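Local coordinates for hypothetical protein Atu1540 (Agrobacterium tumefaciens str. C58, PDB 2HWJ) that is of unknown function but belongs to a family of putative ParB-like nucleases, within the wider ParB and sulfiredoxin clan, at residues L17-G25 with M103-A114; V56-I66 with G95-M103. All coordinates share one frame; numbering follows the deposited sequence.

Contact 1: residues L17-G25 with M103-A114; sequences LRPTQIAVG and MDHRNLIYPFDA
Thr20 and Tyr110 join two mostly irregular chain segments by a single beta bridge, centred on Gln21 and Tyr110. Its one settled hydrogen bond runs from Tyr110 N to Thr20 O, 2.9 Å; the angle at the hydrogen is 144°, so the bond is bent, although the donor lies nearly in line with the C=O bond of Thr20. Two CA-H...O contacts flank it: Ile109 CA lies 3.3 Å from that same Thr20 O, and Gln21 CA lies 3.5 Å from Tyr110 O.

Two polar side chains lie at the bridge, those of Thr20 and Gln21. OG1 of Thr20 is set between the backbone N and the carbonyl carbon (chi1 63°), which brings it 3.1 Å from Leu108 O. The hydroxyl proton is also within reach of Leu65 O on strand 63-65, its stronger partner. Gln21 NE2 turns back along its own segment and donates a hydrogen bond to Ala23 O (2.9 Å).

Apolar contacts fill in the remainder. Thr20 CG2 meets the methyl CE of selenomethionine Met103, the two side chains crossing at about a right angle, while Ile109 CG2 lies against Thr20 CB. Further on, Ile22 CD1 reaches Pro111 C at 3.6 Å, its CG2 packs on Asp113 CA, and Ala23 CB comes 4.3 Å from Ala114 CB. Pro111 centres an inverse gamma turn.

A Schellman motif with Asn107 as C-prime residue ends helix 96-105 just before the bridge. Segment 17-25 runs on into strand 23-24, paired in parallel with strand 132-133, and the contact joins its approach to the loop after the helix. With so few polar links, the buried junction relies on backbone pairing at Thr20 and Tyr110 and on aliphatic packing along Ile22 and Ala23.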
loop_
_atom_site.group_PDB
_atom_site.type_symbol
_atom_site.label_atom_id
_atom_site.label_comp_id
_atom_site.label_asym_id
_atom_site.label_seq_id
_atom_site.Cartn_x
_atom_site.Cartn_y
_atom_site.Cartn_z
ATOM N N LEU A 17 -27.924 0.693 -6.922
ATOM C CA LEU A 17 -26.637 0.418 -6.319
ATOM C C LEU A 17 -26.741 -0.293 -5.041
ATOM O O LEU A 17 -27.519 0.057 -4.174
ATOM C CB LEU A 17 -25.855 1.657 -6.007
ATOM C CG LEU A 17 -25.141 2.251 -7.186
ATOM C CD1 LEU A 17 -24.921 3.749 -6.910
ATOM C CD2 LEU A 17 -23.851 1.515 -7.348
ATOM N N ARG A 18 -25.885 -1.261 -4.875
ATOM C CA ARG A 18 -25.903 -1.980 -3.671
ATOM C C ARG A 18 -24.809 -1.440 -2.749
ATOM O O ARG A 18 -23.667 -1.517 -3.070
ATOM C CB ARG A 18 -25.742 -3.450 -4.008
ATOM C CG ARG A 18 -26.995 -3.980 -4.610
ATOM C CD ARG A 18 -27.759 -4.839 -3.656
ATOM N NE ARG A 18 -28.350 -5.929 -4.437
ATOM C CZ ARG A 18 -29.657 -6.119 -4.661
ATOM N NH1 ARG A 18 -30.588 -5.360 -4.068
ATOM N NH2 ARG A 18 -30.046 -7.130 -5.446
ATOM N N PRO A 19 -25.174 -0.899 -1.593
ATOM C CA PRO A 19 -24.262 -0.380 -0.584
ATOM C C PRO A 19 -23.180 -1.383 -0.160
ATOM O O PRO A 19 -23.394 -2.576 -0.347
ATOM C CB PRO A 19 -25.172 -0.159 0.641
ATOM C CG PRO A 19 -26.494 0.008 0.109
ATOM C CD PRO A 19 -26.585 -0.734 -1.218
ATOM N N THR A 20 -22.072 -0.931 0.479
ATOM C CA THR A 20 -21.208 -1.916 1.049
ATOM C C THR A 20 -20.871 -1.595 2.472
ATOM O O THR A 20 -19.896 -2.099 3.044
ATOM C CB THR A 20 -19.919 -2.208 0.110
ATOM O OG1 THR A 20 -19.119 -1.045 -0.017
ATOM C CG2 THR A 20 -20.288 -2.739 -1.318
ATOM N N GLN A 21 -21.691 -0.770 3.098
ATOM C CA GLN A 21 -21.565 -0.404 4.543
ATOM C C GLN A 21 -22.944 -0.101 5.099
ATOM O O GLN A 21 -23.905 0.176 4.361
ATOM C CB GLN A 21 -20.603 0.781 4.745
ATOM C CG GLN A 21 -21.066 2.123 4.196
ATOM C CD GLN A 21 -19.962 3.132 4.165
ATOM O OE1 GLN A 21 -18.965 2.872 3.545
ATOM N NE2 GLN A 21 -20.141 4.319 4.785
ATOM N N ILE A 22 -23.066 -0.149 6.410
ATOM C CA ILE A 22 -24.338 -0.067 7.084
ATOM C C ILE A 22 -24.658 1.360 7.432
ATOM O O ILE A 22 -25.822 1.736 7.434
ATOM C CB ILE A 22 -24.290 -0.961 8.303
ATOM C CG1 ILE A 22 -24.209 -2.394 7.814
ATOM C CG2 ILE A 22 -25.556 -0.863 9.084
ATOM C CD1 ILE A 22 -23.888 -3.335 8.800
ATOM N N ALA A 23 -23.630 2.194 7.658
ATOM C CA ALA A 23 -23.873 3.534 8.239
ATOM C C ALA A 23 -23.111 4.643 7.574
ATOM O O ALA A 23 -22.143 4.374 6.908
ATOM C CB ALA A 23 -23.688 3.550 9.760
ATOM N N VAL A 24 -23.614 5.871 7.715
ATOM C CA VAL A 24 -22.921 7.087 7.322
ATOM C C VAL A 24 -23.345 8.155 8.323
ATOM O O VAL A 24 -24.250 7.935 9.145
ATOM C CB VAL A 24 -23.361 7.586 5.933
ATOM C CG1 VAL A 24 -22.846 6.706 4.815
ATOM C CG2 VAL A 24 -24.945 7.698 5.851
ATOM N N GLY A 25 -22.717 9.323 8.256
ATOM C CA GLY A 25 -22.989 10.406 9.177
ATOM C C GLY A 25 -23.927 11.314 8.433
ATOM O O GLY A 25 -23.563 11.932 7.448
HETATM N N MSE A 103 -15.013 -9.883 -1.033
HETATM C CA MSE A 103 -15.112 -8.453 -0.718
HETATM C C MSE A 103 -14.549 -8.135 0.702
HETATM O O MSE A 103 -13.714 -7.199 0.929
HETATM C CB MSE A 103 -16.561 -7.998 -0.747
HETATM C CG MSE A 103 -17.229 -8.158 -2.079
HETATM SE SE MSE A 103 -16.605 -6.764 -3.319
HETATM C CE MSE A 103 -17.902 -5.416 -2.678
ATOM N N ASP A 104 -15.016 -8.930 1.655
ATOM C CA ASP A 104 -14.590 -8.753 3.015
ATOM C C ASP A 104 -13.095 -8.875 3.062
ATOM O O ASP A 104 -12.435 -8.112 3.719
ATOM C CB ASP A 104 -15.213 -9.835 3.870
ATOM C CG ASP A 104 -14.698 -9.831 5.300
ATOM O OD1 ASP A 104 -14.473 -8.722 5.928
ATOM O OD2 ASP A 104 -14.527 -10.988 5.752
ATOM N N HIS A 105 -12.571 -9.829 2.319
ATOM C CA HIS A 105 -11.178 -10.186 2.356
ATOM C C HIS A 105 -10.359 -9.106 1.721
ATOM O O HIS A 105 -9.189 -8.955 2.008
ATOM C CB HIS A 105 -10.998 -11.424 1.513
ATOM C CG HIS A 105 -9.929 -12.318 1.982
ATOM N ND1 HIS A 105 -10.184 -13.597 2.441
ATOM C CD2 HIS A 105 -8.580 -12.150 2.026
ATOM C CE1 HIS A 105 -9.036 -14.166 2.785
ATOM N NE2 HIS A 105 -8.043 -13.312 2.542
ATOM N N ARG A 106 -10.956 -8.423 0.777
ATOM C CA ARG A 106 -10.249 -7.405 0.096
ATOM C C ARG A 106 -10.599 -6.050 0.660
ATOM O O ARG A 106 -10.224 -5.040 0.066
ATOM C CB ARG A 106 -10.493 -7.506 -1.398
ATOM C CG ARG A 106 -9.407 -8.387 -2.022
ATOM C CD ARG A 106 -9.957 -9.129 -3.179
ATOM N NE ARG A 106 -10.280 -8.190 -4.257
ATOM C CZ ARG A 106 -9.543 -8.107 -5.359
ATOM N NH1 ARG A 106 -8.491 -8.898 -5.492
ATOM N NH2 ARG A 106 -9.849 -7.241 -6.302
ATOM N N ASN A 107 -11.277 -6.030 1.828
ATOM C CA ASN A 107 -11.559 -4.799 2.547
ATOM C C ASN A 107 -12.416 -3.797 1.796
ATOM O O ASN A 107 -12.148 -2.599 1.853
ATOM C CB ASN A 107 -10.255 -4.152 2.943
ATOM C CG ASN A 107 -9.533 -4.928 4.072
ATOM O OD1 ASN A 107 -10.146 -5.684 4.862
ATOM N ND2 ASN A 107 -8.233 -4.736 4.151
ATOM N N LEU A 108 -13.460 -4.288 1.134
ATOM C CA LEU A 108 -14.331 -3.479 0.339
ATOM C C LEU A 108 -15.663 -3.399 1.016
ATOM O O LEU A 108 -16.617 -2.737 0.495
ATOM C CB LEU A 108 -14.434 -4.028 -1.090
ATOM C CG LEU A 108 -13.043 -3.934 -1.847
ATOM C CD1 LEU A 108 -12.940 -4.653 -3.178
ATOM C CD2 LEU A 108 -12.531 -2.525 -1.997
ATOM N N ILE A 109 -15.798 -4.020 2.202
ATOM C CA ILE A 109 -17.081 -3.829 2.912
ATOM C C ILE A 109 -16.860 -3.363 4.293
ATOM O O ILE A 109 -15.790 -3.397 4.728
ATOM C CB ILE A 109 -17.921 -5.047 2.925
ATOM C CG1 ILE A 109 -17.190 -6.165 3.656
ATOM C CG2 ILE A 109 -18.332 -5.370 1.476
ATOM C CD1 ILE A 109 -18.027 -7.321 4.007
ATOM N N TYR A 110 -17.868 -2.856 4.970
ATOM C CA TYR A 110 -17.646 -2.340 6.288
ATOM C C TYR A 110 -18.901 -2.603 7.053
ATOM O O TYR A 110 -19.710 -1.719 7.234
ATOM C CB TYR A 110 -17.313 -0.850 6.258
ATOM C CG TYR A 110 -16.871 -0.339 7.593
ATOM C CD1 TYR A 110 -17.684 0.545 8.351
ATOM C CD2 TYR A 110 -15.668 -0.810 8.177
ATOM C CE1 TYR A 110 -17.308 1.013 9.632
ATOM C CE2 TYR A 110 -15.217 -0.331 9.442
ATOM C CZ TYR A 110 -16.068 0.574 10.174
ATOM O OH TYR A 110 -15.632 1.037 11.422
ATOM N N PRO A 111 -19.096 -3.845 7.467
ATOM C CA PRO A 111 -20.370 -4.248 8.078
ATOM C C PRO A 111 -20.443 -3.816 9.521
ATOM O O PRO A 111 -20.419 -4.674 10.381
ATOM C CB PRO A 111 -20.311 -5.759 8.056
ATOM C CG PRO A 111 -18.855 -6.074 8.087
ATOM C CD PRO A 111 -18.129 -4.947 7.379
ATOM N N PHE A 112 -20.466 -2.505 9.784
ATOM C CA PHE A 112 -20.599 -2.021 11.148
ATOM C C PHE A 112 -21.767 -1.075 11.278
ATOM O O PHE A 112 -21.935 -0.187 10.459
ATOM C CB PHE A 112 -19.337 -1.347 11.637
ATOM C CG PHE A 112 -18.177 -2.270 11.819
ATOM C CD1 PHE A 112 -17.369 -2.605 10.763
ATOM C CD2 PHE A 112 -17.871 -2.776 13.059
ATOM C CE1 PHE A 112 -16.277 -3.467 10.956
ATOM C CE2 PHE A 112 -16.795 -3.617 13.259
ATOM C CZ PHE A 112 -15.993 -3.936 12.234
ATOM N N ASP A 113 -22.593 -1.273 12.303
ATOM C CA ASP A 113 -23.813 -0.478 12.445
ATOM C C ASP A 113 -23.530 0.870 13.087
ATOM O O ASP A 113 -22.454 1.100 13.577
ATOM C CB ASP A 113 -24.832 -1.205 13.317
ATOM C CG ASP A 113 -24.374 -1.294 14.710
ATOM O OD1 ASP A 113 -23.803 -0.302 15.218
ATOM O OD2 ASP A 113 -24.587 -2.360 15.323
ATOM N N ALA A 114 -24.569 1.691 13.160
ATOM C CA ALA A 114 -24.494 3.044 13.646
ATOM C C ALA A 114 -23.904 3.137 15.074
ATOM O O ALA A 114 -23.368 4.192 15.443
ATOM C CB ALA A 114 -25.849 3.763 13.497
#

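Contact 2: residues V56-I66 with G95-M103; sequences VAGPKDRAYLI and GKDEFWSVM
Phe99 of helix 96-105 reaches Pro59 and Tyr64 of the hairpin formed by strands 52-57 and 63-65. Its CG is anti to the backbone N (chi1 174°), which sends the ring across to the hairpin. CB starts the contact at Pro59 CG, 3.9 Å away. From CG to CD1 the ring lies under the proline: Pro59 CD stands 3.7 Å from the centroid of the Phe99 ring, close to the ring normal, a CH-pi contact, while Met103 CG covers the opposite face toward the rim. The next atom, CE1, approaches Gly58 CA at 3.6 Å, and Val56 CG1 lies at the edge. CE2 lies near Tyr64 CZ and CE2, and the tip, CZ, ends above the centre of the Tyr64 ring, 3.7 Å from Tyr64 CD1.

The edge of Phe99 thus meets the face of Tyr64, planes at 52°. The hairpin that carries Tyr64 and receives Phe99 is closed by a type II' turn from Pro59 to Arg62; strand 63-65 is outermost within this chain in the mixed four-stranded sheet, and the helix lies over the hairpin face carrying Val56 and Tyr64. Trp100 completes an aromatic cluster: the edge of Tyr64 turns to the Trp100 face in an offset edge-to-face pair, planes at 90°, with Tyr64 CE2 3.8 Å from Trp100 CH2.

Met103 SE meets Val56 CG1 tip to tip at 3.9 Å, and its methyl CE touches Tyr64 CB and Ile66 CD1. At the exposed turn end Lys96 CG lies against Pro59 CB, and Lys60 NZ and Lys96 NZ, like charges, come within 3.6 Å.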
loop_
_atom_site.group_PDB
_atom_site.type_symbol
_atom_site.label_atom_id
_atom_site.label_comp_id
_atom_site.label_asym_id
_atom_site.label_seq_id
_atom_site.Cartn_x
_atom_site.Cartn_y
_atom_site.Cartn_z
ATOM N N VAL A 56 -18.093 -2.219 -8.197
ATOM C CA VAL A 56 -17.524 -3.535 -8.443
ATOM C C VAL A 56 -18.652 -4.332 -9.007
ATOM O O VAL A 56 -19.755 -4.202 -8.589
ATOM C CB VAL A 56 -17.041 -4.119 -7.061
ATOM C CG1 VAL A 56 -17.174 -5.606 -6.976
ATOM C CG2 VAL A 56 -15.624 -3.786 -6.819
ATOM N N ALA A 57 -18.431 -5.206 -9.938
ATOM C CA ALA A 57 -19.578 -5.930 -10.461
ATOM C C ALA A 57 -19.715 -7.173 -9.587
ATOM O O ALA A 57 -18.757 -7.896 -9.422
ATOM C CB ALA A 57 -19.417 -6.272 -11.963
ATOM N N GLY A 58 -20.906 -7.387 -9.006
ATOM C CA GLY A 58 -21.169 -8.541 -8.185
ATOM C C GLY A 58 -22.027 -9.510 -8.899
ATOM O O GLY A 58 -22.253 -9.397 -10.071
ATOM N N PRO A 59 -22.561 -10.454 -8.158
ATOM C CA PRO A 59 -23.375 -11.565 -8.597
ATOM C C PRO A 59 -24.629 -11.067 -9.267
ATOM O O PRO A 59 -25.074 -9.969 -8.958
ATOM C CB PRO A 59 -23.769 -12.227 -7.316
ATOM C CG PRO A 59 -22.763 -11.812 -6.382
ATOM C CD PRO A 59 -22.417 -10.408 -6.704
ATOM N N LYS A 60 -25.197 -11.867 -10.188
ATOM C CA LYS A 60 -26.335 -11.418 -11.017
ATOM C C LYS A 60 -25.836 -10.188 -11.643
ATOM O O LYS A 60 -24.614 -10.032 -11.818
ATOM C CB LYS A 60 -27.533 -11.101 -10.147
ATOM C CG LYS A 60 -27.914 -12.323 -9.333
ATOM C CD LYS A 60 -28.153 -13.513 -10.286
ATOM C CE LYS A 60 -27.846 -14.866 -9.603
ATOM N NZ LYS A 60 -28.946 -15.374 -8.642
ATOM N N ASP A 61 -26.643 -9.226 -11.981
ATOM C CA ASP A 61 -25.777 -8.202 -12.562
ATOM C C ASP A 61 -25.302 -7.006 -11.705
ATOM O O ASP A 61 -24.776 -6.012 -12.177
ATOM C CB ASP A 61 -26.062 -7.986 -14.038
ATOM C CG ASP A 61 -25.338 -9.018 -14.875
ATOM O OD1 ASP A 61 -26.053 -9.693 -15.671
ATOM O OD2 ASP A 61 -24.068 -9.202 -14.654
ATOM N N ARG A 62 -25.374 -7.193 -10.411
ATOM C CA ARG A 62 -25.537 -6.092 -9.576
ATOM C C ARG A 62 -24.215 -5.323 -9.436
ATOM O O ARG A 62 -23.125 -5.877 -9.499
ATOM C CB ARG A 62 -26.229 -6.582 -8.285
ATOM C CG ARG A 62 -27.705 -7.121 -8.485
ATOM C CD ARG A 62 -28.544 -6.018 -9.172
ATOM N NE ARG A 62 -29.891 -5.826 -8.632
ATOM C CZ ARG A 62 -30.274 -4.935 -7.686
ATOM N NH1 ARG A 62 -29.442 -4.090 -7.081
ATOM N NH2 ARG A 62 -31.558 -4.904 -7.330
ATOM N N ALA A 63 -24.314 -4.016 -9.336
ATOM C CA ALA A 63 -23.180 -3.150 -9.052
ATOM C C ALA A 63 -23.107 -2.770 -7.562
ATOM O O ALA A 63 -24.103 -2.240 -7.013
ATOM C CB ALA A 63 -23.315 -1.923 -9.859
ATOM N N TYR A 64 -21.942 -2.980 -6.935
ATOM C CA TYR A 64 -21.730 -2.594 -5.509
ATOM C C TYR A 64 -20.912 -1.353 -5.360
ATOM O O TYR A 64 -19.818 -1.307 -5.902
ATOM C CB TYR A 64 -21.026 -3.745 -4.735
ATOM C CG TYR A 64 -21.971 -4.877 -4.605
ATOM C CD1 TYR A 64 -22.332 -5.618 -5.762
ATOM C CD2 TYR A 64 -22.659 -5.111 -3.387
ATOM C CE1 TYR A 64 -23.306 -6.646 -5.699
ATOM C CE2 TYR A 64 -23.607 -6.136 -3.299
ATOM C CZ TYR A 64 -23.905 -6.898 -4.473
ATOM O OH TYR A 64 -24.817 -7.888 -4.466
ATOM N N LEU A 65 -21.423 -0.366 -4.661
ATOM C CA LEU A 65 -20.795 0.969 -4.492
ATOM C C LEU A 65 -19.640 0.799 -3.547
ATOM O O LEU A 65 -19.799 0.211 -2.482
ATOM C CB LEU A 65 -21.779 1.911 -3.781
ATOM C CG LEU A 65 -21.229 3.292 -3.483
ATOM C CD1 LEU A 65 -20.770 4.022 -4.770
ATOM C CD2 LEU A 65 -22.222 4.161 -2.707
ATOM N N ILE A 66 -18.489 1.355 -3.887
ATOM C CA ILE A 66 -17.253 1.068 -3.118
ATOM C C ILE A 66 -16.786 2.283 -2.316
ATOM O O ILE A 66 -16.084 2.188 -1.310
ATOM C CB ILE A 66 -16.158 0.515 -4.094
ATOM C CG1 ILE A 66 -16.357 -0.957 -4.169
ATOM C CG2 ILE A 66 -14.765 0.739 -3.641
ATOM C CD1 ILE A 66 -16.961 -1.384 -2.921
ATOM N N GLY A 95 -20.667 -16.836 -6.796
ATOM C CA GLY A 95 -21.888 -16.868 -6.002
ATOM C C GLY A 95 -21.812 -15.853 -4.843
ATOM O O GLY A 95 -20.788 -15.160 -4.605
ATOM N N LYS A 96 -22.887 -15.779 -4.077
ATOM C CA LYS A 96 -23.097 -14.628 -3.204
ATOM C C LYS A 96 -22.273 -14.745 -1.928
ATOM O O LYS A 96 -21.731 -13.786 -1.387
ATOM C CB LYS A 96 -24.593 -14.522 -2.899
ATOM C CG LYS A 96 -25.431 -14.155 -4.185
ATOM C CD LYS A 96 -25.905 -15.380 -5.113
ATOM C CE LYS A 96 -27.152 -14.869 -5.900
ATOM N NZ LYS A 96 -28.511 -14.825 -5.125
ATOM N N ASP A 97 -22.203 -15.975 -1.483
ATOM C CA ASP A 97 -21.462 -16.364 -0.359
ATOM C C ASP A 97 -20.021 -15.962 -0.621
ATOM O O ASP A 97 -19.391 -15.205 0.134
ATOM C CB ASP A 97 -21.546 -17.894 -0.398
ATOM C CG ASP A 97 -21.992 -18.472 0.888
ATOM O OD1 ASP A 97 -21.952 -17.690 1.868
ATOM O OD2 ASP A 97 -22.372 -19.689 0.902
ATOM N N GLU A 98 -19.503 -16.486 -1.733
ATOM C CA GLU A 98 -18.112 -16.339 -2.001
ATOM C C GLU A 98 -17.825 -14.846 -2.238
ATOM O O GLU A 98 -16.874 -14.289 -1.715
ATOM C CB GLU A 98 -17.714 -17.232 -3.148
ATOM C CG GLU A 98 -16.258 -17.148 -3.387
ATOM C CD GLU A 98 -15.733 -18.237 -4.256
ATOM O OE1 GLU A 98 -16.490 -18.770 -5.103
ATOM O OE2 GLU A 98 -14.525 -18.537 -4.127
ATOM N N PHE A 99 -18.712 -14.192 -2.960
ATOM C CA PHE A 99 -18.563 -12.839 -3.189
ATOM C C PHE A 99 -18.332 -12.063 -1.911
ATOM O O PHE A 99 -17.386 -11.304 -1.816
ATOM C CB PHE A 99 -19.844 -12.362 -3.798
ATOM C CG PHE A 99 -19.897 -10.889 -3.973
ATOM C CD1 PHE A 99 -19.151 -10.285 -4.936
ATOM C CD2 PHE A 99 -20.685 -10.110 -3.144
ATOM C CE1 PHE A 99 -19.217 -8.903 -5.126
ATOM C CE2 PHE A 99 -20.764 -8.657 -3.321
ATOM C CZ PHE A 99 -20.021 -8.069 -4.298
ATOM N N TRP A 100 -19.196 -12.193 -0.922
ATOM C CA TRP A 100 -19.024 -11.322 0.237
ATOM C C TRP A 100 -17.731 -11.567 0.934
ATOM O O TRP A 100 -17.069 -10.622 1.343
ATOM C CB TRP A 100 -20.097 -11.579 1.248
ATOM C CG TRP A 100 -21.329 -10.947 0.886
ATOM C CD1 TRP A 100 -22.485 -11.579 0.523
ATOM C CD2 TRP A 100 -21.555 -9.521 0.720
ATOM N NE1 TRP A 100 -23.410 -10.631 0.155
ATOM C CE2 TRP A 100 -22.876 -9.369 0.267
ATOM C CE3 TRP A 100 -20.737 -8.381 0.838
ATOM C CZ2 TRP A 100 -23.469 -8.126 0.056
ATOM C CZ3 TRP A 100 -21.307 -7.122 0.612
ATOM C CH2 TRP A 100 -22.695 -7.008 0.246
ATOM N N SER A 101 -17.381 -12.843 1.087
ATOM C CA SER A 101 -16.074 -13.253 1.549
ATOM C C SER A 101 -14.929 -12.573 0.808
ATOM O O SER A 101 -14.029 -12.000 1.432
ATOM C CB SER A 101 -15.940 -14.766 1.420
ATOM O OG SER A 101 -14.612 -15.163 1.559
ATOM N N VAL A 102 -14.957 -12.615 -0.519
ATOM C CA VAL A 102 -13.861 -12.038 -1.250
ATOM C C VAL A 102 -13.829 -10.520 -0.997
ATOM O O VAL A 102 -12.711 -9.955 -0.754
ATOM C CB VAL A 102 -13.928 -12.407 -2.702
ATOM C CG1 VAL A 102 -13.185 -11.479 -3.543
ATOM C CG2 VAL A 102 -13.339 -13.763 -2.858
HETATM N N MSE A 103 -15.013 -9.883 -1.033
HETATM C CA MSE A 103 -15.112 -8.453 -0.718
HETATM C C MSE A 103 -14.549 -8.135 0.702
HETATM O O MSE A 103 -13.714 -7.199 0.929
HETATM C CB MSE A 103 -16.561 -7.998 -0.747
HETATM C CG MSE A 103 -17.229 -8.158 -2.079
HETATM SE SE MSE A 103 -16.605 -6.764 -3.319
HETATM C CE MSE A 103 -17.902 -5.416 -2.678
#

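Overall arrangement
Helix 96-105 serves both contacts, and Met103 belongs to both. Contact 1 is the deeper, its centre about 8 Å from the centre of the chain, and it combines backbone pairing with aliphatic packing. Contact 2, its centre about 18 Å from the chain centre, is only partly buried; it relies on aromatic and apolar side chains and ends in exposed lysines. Along the sequence it is nested within the loop closed by contact 1. The two meet where Arg18 N probably hydrogen-bonds to Ala63 O and Thr20 OG1 to Leu65 O, and Arg18 CB packs on Tyr64. Both also touch a second subunit: Arg118 of that subunit pairs with Asp104, and its Arg168 with Glu98.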